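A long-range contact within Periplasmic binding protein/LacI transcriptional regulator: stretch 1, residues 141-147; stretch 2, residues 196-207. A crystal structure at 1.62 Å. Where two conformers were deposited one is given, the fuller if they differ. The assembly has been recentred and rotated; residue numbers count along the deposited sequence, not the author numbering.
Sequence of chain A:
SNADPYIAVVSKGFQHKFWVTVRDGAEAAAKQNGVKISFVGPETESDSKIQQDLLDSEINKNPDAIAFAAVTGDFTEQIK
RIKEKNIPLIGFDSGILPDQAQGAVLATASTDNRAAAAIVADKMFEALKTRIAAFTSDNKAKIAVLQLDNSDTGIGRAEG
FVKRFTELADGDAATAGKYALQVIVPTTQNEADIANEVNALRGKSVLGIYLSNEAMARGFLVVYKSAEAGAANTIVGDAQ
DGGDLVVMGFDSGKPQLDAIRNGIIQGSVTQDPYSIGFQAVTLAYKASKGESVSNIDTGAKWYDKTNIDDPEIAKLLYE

Stretch 1 (141-147) AKIAVLQ
Stretch 2 (196-207) NEVNALRGKSVL

How do the two backbones meet? Residues 141-146 form an extended strand, with phi/psi of -110/134° at Lys-142 and -91/138° at Ala-144. The second stretch enters as the last part of a helix, passes through a type I turn from Asn-199 to Arg-202, and returns as an irregular segment. The register is closest where CA of Lys-142 lies 4.7 Å from CA of Val-206, and much wider at the helix, where CA of Leu-146 is 8.6 Å from CA of Glu-197. One hydrogen bond crosses the gap: Leu-207 N donates to Lys-142 O at 2.8 Å, nearly straight at 170°. Val-206 is extended (-138/162°) and Leu-207 bends to -94/-32°.

Which bumps fill the space where the helix stands farther off? Ala-144 and Leu-146, alternate residues of the strand, both point toward the second stretch, while Ile-143, just before Ala-144, and Val-145, between the two, point away. The small Ala-144 leaves room for Leu-201, which points back with chi1 m and chi2 t and sets its CD1 3.9 Å from Ala-144 CB. Leu-146, with both chi angles m (-84° and -80°), reaches across the wider end: its CD2 lies 4.0 Å from the same Leu-201 CD1, and its CD1 comes 4.2 Å from Glu-197 CB. Leu-201 CD1 thus touches both strand side chains. Glu-197 offers its CB here, while its carboxylate leads away, a suitable arrangement for a charged residue at the edge of an apolar patch.

How is the close end packed? Val-206, chi1 m, puts CG1 4.4 Å from Ala-144 CB and 3.9 Å from Lys-142 CB; its own CB rests 3.5 Å from Lys-142 O. Leu-207, chi1 m and chi2 t, extends CD1 to within 3.5 Å of Ala-141 CB, a snug fit of a long side chain against a short one. Lys-142 also brings CB within 3.8 Å of Ser-205 O, yet its chain (m, m, t, m) carries the amino end away, so the aliphatic base packs while the charge stays out of the contact.

What shapes the loop that links the two packed regions? The turn is closed by Arg-202 N to Asn-199 O at 3.2 Å, and Arg-202 NE and NH2 donate to Asn-199 OD1 at 2.9 and 3.0 Å. Gly-203 follows at phi/psi 81/50°, a positive phi that favours glycine, and Lys-204 takes 55/51°. Ser-205 OG then bonds to Arg-202 O at 2.7 Å. Altogether 372 Å² is buried between the stretches, counting both sides.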

ATOM      1  N   ALA A 141       6.791  26.534   0.328  1.00 13.37           N
ATOM      2  CA  ALA A 141       5.612  25.707   0.627  1.00 12.09           C
ATOM      3  C   ALA A 141       6.043  24.318   1.025  1.00 12.03           C
ATOM      4  O   ALA A 141       6.867  23.674   0.350  1.00 12.12           O
ATOM      5  CB  ALA A 141       4.711  25.592  -0.591  1.00 12.49           C
ATOM      6  N   LYS A 142       5.398  23.769   2.053  1.00 11.61           N
ATOM      7  CA  LYS A 142       5.740  22.444   2.553  0.60 12.34           C
ATOM      8  C   LYS A 142       4.663  21.418   2.249  1.00 11.69           C
ATOM      9  O   LYS A 142       3.494  21.695   2.430  1.00 11.34           O
ATOM     10  CB  LYS A 142       5.959  22.504   4.068  0.60 12.93           C
ATOM     11  CG  LYS A 142       6.927  23.580   4.537  0.60 14.54           C
ATOM     12  CD  LYS A 142       8.297  23.395   3.893  0.60 15.39           C
ATOM     13  CE  LYS A 142       9.390  24.072   4.704  0.60 17.24           C
ATOM     14  NZ  LYS A 142       9.231  25.547   4.737  0.60 17.24           N
ATOM     15  N   ILE A 143       5.085  20.267   1.772  1.00 12.56           N
ATOM     16  CA  ILE A 143       4.235  19.096   1.620  0.60 13.58           C
ATOM     17  C   ILE A 143       4.845  17.937   2.436  1.00 13.22           C
ATOM     18  O   ILE A 143       6.020  17.583   2.260  1.00 12.73           O
ATOM     19  CB  ILE A 143       4.082  18.689   0.163  0.60 16.36           C
ATOM     20  CG1 ILE A 143       3.426  19.840  -0.659  0.60 17.77           C
ATOM     21  CG2 ILE A 143       3.261  17.416   0.060  0.60 17.50           C
ATOM     22  CD1 ILE A 143       4.386  20.736  -1.423  0.60 18.56           C
ATOM     23  N   ALA A 144       4.077  17.396   3.359  1.00 12.00           N
ATOM     24  CA  ALA A 144       4.552  16.316   4.217  1.00 11.59           C
ATOM     25  C   ALA A 144       4.231  14.979   3.601  1.00 12.12           C
ATOM     26  O   ALA A 144       3.118  14.781   3.045  1.00 12.64           O
ATOM     27  CB  ALA A 144       3.878  16.426   5.548  1.00 11.51           C
ATOM     28  N   VAL A 145       5.177  14.067   3.666  1.00 11.08           N
ATOM     29  CA  VAL A 145       4.979  12.696   3.192  1.00 11.92           C
ATOM     30  C   VAL A 145       5.101  11.799   4.443  1.00 12.02           C
ATOM     31  O   VAL A 145       6.181  11.687   4.973  1.00 13.55           O
ATOM     32  CB  VAL A 145       6.042  12.348   2.153  1.00 12.43           C
ATOM     33  CG1 VAL A 145       6.042  10.831   1.815  1.00 14.24           C
ATOM     34  CG2 VAL A 145       5.892  13.238   0.911  1.00 13.29           C
ATOM     35  N   LEU A 146       4.029  11.137   4.864  1.00 11.20           N
ATOM     36  CA  LEU A 146       4.103  10.227   5.997  0.50 11.37           C
ATOM     37  C   LEU A 146       4.376   8.873   5.401  1.00 11.31           C
ATOM     38  O   LEU A 146       3.480   8.240   4.805  1.00 10.77           O
ATOM     39  CB  LEU A 146       2.799  10.238   6.798  0.50 12.45           C
ATOM     40  CG  LEU A 146       2.685  11.359   7.839  0.50 13.53           C
ATOM     41  CD1 LEU A 146       3.452  10.991   9.106  0.50 14.46           C
ATOM     42  CD2 LEU A 146       3.136  12.716   7.327  0.50 13.14           C
ATOM     43  N   GLN A 147       5.634   8.474   5.522  1.00 10.26           N
ATOM     44  CA  GLN A 147       6.128   7.220   4.981  1.00 10.14           C
ATOM     45  C   GLN A 147       5.985   6.130   6.008  1.00  9.93           C
ATOM     46  O   GLN A 147       6.443   6.331   7.116  1.00  9.90           O
ATOM     47  CB  GLN A 147       7.611   7.433   4.634  1.00 10.52           C
ATOM     48  CG  GLN A 147       8.358   6.143   4.338  1.00 11.29           C
ATOM     49  CD  GLN A 147       9.795   6.363   3.909  1.00 12.79           C
ATOM     50  OE1 GLN A 147      10.164   7.460   3.502  1.00 14.19           O
ATOM     51  NE2 GLN A 147      10.610   5.333   4.009  1.00 13.11           N
ATOM     52  N   ASN A 196       1.451  11.675  16.967  1.00 12.95           N
ATOM     53  CA  ASN A 196       2.406  12.629  17.462  1.00 13.74           C
ATOM     54  C   ASN A 196       3.172  13.300  16.319  1.00 14.61           C
ATOM     55  O   ASN A 196       3.580  14.414  16.446  1.00 15.81           O
ATOM     56  CB  ASN A 196       3.329  11.894  18.420  1.00 15.00           C
ATOM     57  CG  ASN A 196       2.716  11.723  19.803  1.00 16.49           C
ATOM     58  OD1 ASN A 196       2.065  12.608  20.308  1.00 20.33           O
ATOM     59  ND2 ASN A 196       3.031  10.653  20.435  1.00 17.24           N
ATOM     60  N   GLU A 197       3.416  12.570  15.242  1.00 14.34           N
ATOM     61  CA  GLU A 197       4.053  13.181  14.068  1.00 15.30           C
ATOM     62  C   GLU A 197       3.091  14.132  13.377  1.00 14.61           C
ATOM     63  O   GLU A 197       3.502  15.198  12.981  1.00 17.48           O
ATOM     64  CB  GLU A 197       4.470  12.124  13.051  1.00 17.20           C
ATOM     65  CG  GLU A 197       5.528  11.218  13.546  1.00 19.97           C
ATOM     66  CD  GLU A 197       6.910  11.826  13.582  1.00 23.97           C
ATOM     67  OE1 GLU A 197       7.094  13.039  13.372  1.00 24.00           O
ATOM     68  OE2 GLU A 197       7.854  11.043  13.858  1.00 29.79           O
ATOM     69  N   VAL A 198       1.827  13.784  13.318  1.00 14.50           N
ATOM     70  CA  VAL A 198       0.813  14.662  12.657  1.00 14.24           C
ATOM     71  C   VAL A 198       0.588  15.949  13.482  1.00 15.43           C
ATOM     72  O   VAL A 198       0.421  17.063  12.932  1.00 14.42           O
ATOM     73  CB  VAL A 198      -0.469  13.917  12.389  1.00 14.33           C
ATOM     74  CG1 VAL A 198      -1.537  14.859  11.910  1.00 13.82           C
ATOM     75  CG2 VAL A 198      -0.231  12.763  11.407  1.00 14.34           C
ATOM     76  N   ASN A 199       0.712  15.852  14.801  1.00 17.71           N
ATOM     77  CA  ASN A 199       0.722  17.085  15.657  1.00 19.96           C
ATOM     78  C   ASN A 199       1.619  18.213  15.173  1.00 20.31           C
ATOM     79  O   ASN A 199       1.218  19.365  15.251  1.00 19.23           O
ATOM     80  CB  ASN A 199       1.170  16.722  17.084  1.00 23.01           C
ATOM     81  CG  ASN A 199       0.823  17.815  18.111  1.00 25.77           C
ATOM     82  OD1 ASN A 199      -0.288  18.330  18.090  1.00 27.39           O
ATOM     83  ND2 ASN A 199       1.726  18.078  19.052  1.00 26.88           N
ATOM     84  N   ALA A 200       2.850  17.928  14.696  1.00 19.83           N
ATOM     85  CA  ALA A 200       3.767  18.986  14.230  1.00 22.30           C
ATOM     86  C   ALA A 200       3.326  19.604  12.958  1.00 20.57           C
ATOM     87  O   ALA A 200       3.853  20.634  12.514  1.00 22.01           O
ATOM     88  CB  ALA A 200       5.201  18.447  14.026  1.00 25.72           C
ATOM     89  N   LEU A 201       2.350  18.980  12.294  1.00 16.72           N
ATOM     90  CA  LEU A 201       1.888  19.511  11.025  1.00 16.63           C
ATOM     91  C   LEU A 201       0.696  20.462  11.200  1.00 16.97           C
ATOM     92  O   LEU A 201       0.243  21.072  10.225  1.00 18.96           O
ATOM     93  CB  LEU A 201       1.544  18.355  10.090  1.00 15.31           C
ATOM     94  CG  LEU A 201       2.566  17.268   9.870  1.00 15.42           C
ATOM     95  CD1 LEU A 201       2.035  16.215   8.930  1.00 15.91           C
ATOM     96  CD2 LEU A 201       3.867  17.806   9.330  1.00 15.43           C
ATOM     97  N   ARG A 202       0.209  20.608  12.437  1.00 16.48           N
ATOM     98  CA  ARG A 202      -0.901  21.528  12.724  1.00 16.32           C
ATOM     99  C   ARG A 202      -0.438  22.987  12.694  1.00 15.96           C
ATOM    100  O   ARG A 202       0.750  23.303  12.801  1.00 16.39           O
ATOM    101  CB  ARG A 202      -1.462  21.242  14.136  1.00 18.22           C
ATOM    102  CG  ARG A 202      -2.167  19.922  14.275  1.00 21.39           C
ATOM    103  CD  ARG A 202      -2.982  19.936  15.568  1.00 22.30           C
ATOM    104  NE  ARG A 202      -2.128  20.076  16.750  1.00 24.56           N
ATOM    105  CZ  ARG A 202      -2.236  21.024  17.664  1.00 25.67           C
ATOM    106  NH1 ARG A 202      -3.193  21.930  17.599  1.00 28.56           N
ATOM    107  NH2 ARG A 202      -1.419  21.011  18.705  1.00 27.96           N
ATOM    108  N   GLY A 203      -1.382  23.891  12.589  1.00 15.86           N
ATOM    109  CA  GLY A 203      -1.072  25.278  12.820  1.00 16.00           C
ATOM    110  C   GLY A 203      -0.445  25.979  11.673  1.00 16.61           C
ATOM    111  O   GLY A 203       0.569  26.673  11.822  1.00 16.08           O
ATOM    112  N   LYS A 204      -1.043  25.849  10.496  1.00 14.53           N
ATOM    113  CA  LYS A 204      -0.519  26.550   9.301  1.00 15.59           C
ATOM    114  C   LYS A 204       0.960  26.233   9.043  1.00 14.66           C
ATOM    115  O   LYS A 204       1.808  27.128   8.888  1.00 16.75           O
ATOM    116  CB  LYS A 204      -0.788  28.063   9.399  1.00 17.95           C
ATOM    117  CG  LYS A 204      -2.269  28.408   9.520  1.00 19.61           C
ATOM    118  CD  LYS A 204      -2.510  29.911   9.242  1.00 21.31           C
ATOM    119  CE  LYS A 204      -3.966  30.239   9.439  1.00 24.80           C
ATOM    120  NZ  LYS A 204      -4.302  30.263  10.892  1.00 27.45           N
ATOM    121  N   SER A 205       1.259  24.945   9.022  1.00 13.76           N
ATOM    122  CA  SER A 205       2.613  24.448   8.817  1.00 13.87           C
ATOM    123  C   SER A 205       2.908  23.910   7.433  1.00 13.01           C
ATOM    124  O   SER A 205       4.071  24.027   6.932  1.00 14.87           O
ATOM    125  CB  SER A 205       2.951  23.359   9.828  1.00 17.04           C
ATOM    126  OG  SER A 205       2.822  23.839  11.169  1.00 20.34           O
ATOM    127  N   VAL A 206       1.916  23.277   6.813  1.00 12.83           N
ATOM    128  CA  VAL A 206       2.083  22.603   5.513  1.00 13.03           C
ATOM    129  C   VAL A 206       0.903  22.887   4.636  1.00 12.70           C
ATOM    130  O   VAL A 206      -0.160  23.335   5.111  1.00 11.60           O
ATOM    131  CB  VAL A 206       2.309  21.085   5.668  1.00 12.13           C
ATOM    132  CG1 VAL A 206       3.511  20.728   6.574  1.00 13.06           C
ATOM    133  CG2 VAL A 206       1.060  20.419   6.171  1.00 13.21           C
ATOM    134  N   LEU A 207       1.058  22.679   3.335  1.00 11.84           N
ATOM    135  CA  LEU A 207      -0.081  22.814   2.411  1.00 11.71           C
ATOM    136  C   LEU A 207      -0.767  21.500   2.165  1.00 11.57           C
ATOM    137  O   LEU A 207      -1.977  21.462   1.885  1.00 11.53           O
ATOM    138  CB  LEU A 207       0.341  23.354   1.021  1.00 12.02           C
ATOM    139  CG  LEU A 207       0.909  24.745   0.889  1.00 13.12           C
ATOM    140  CD1 LEU A 207       1.239  25.040  -0.598  1.00 13.09           C
ATOM    141  CD2 LEU A 207      -0.180  25.651   1.405  1.00 13.05           C
TER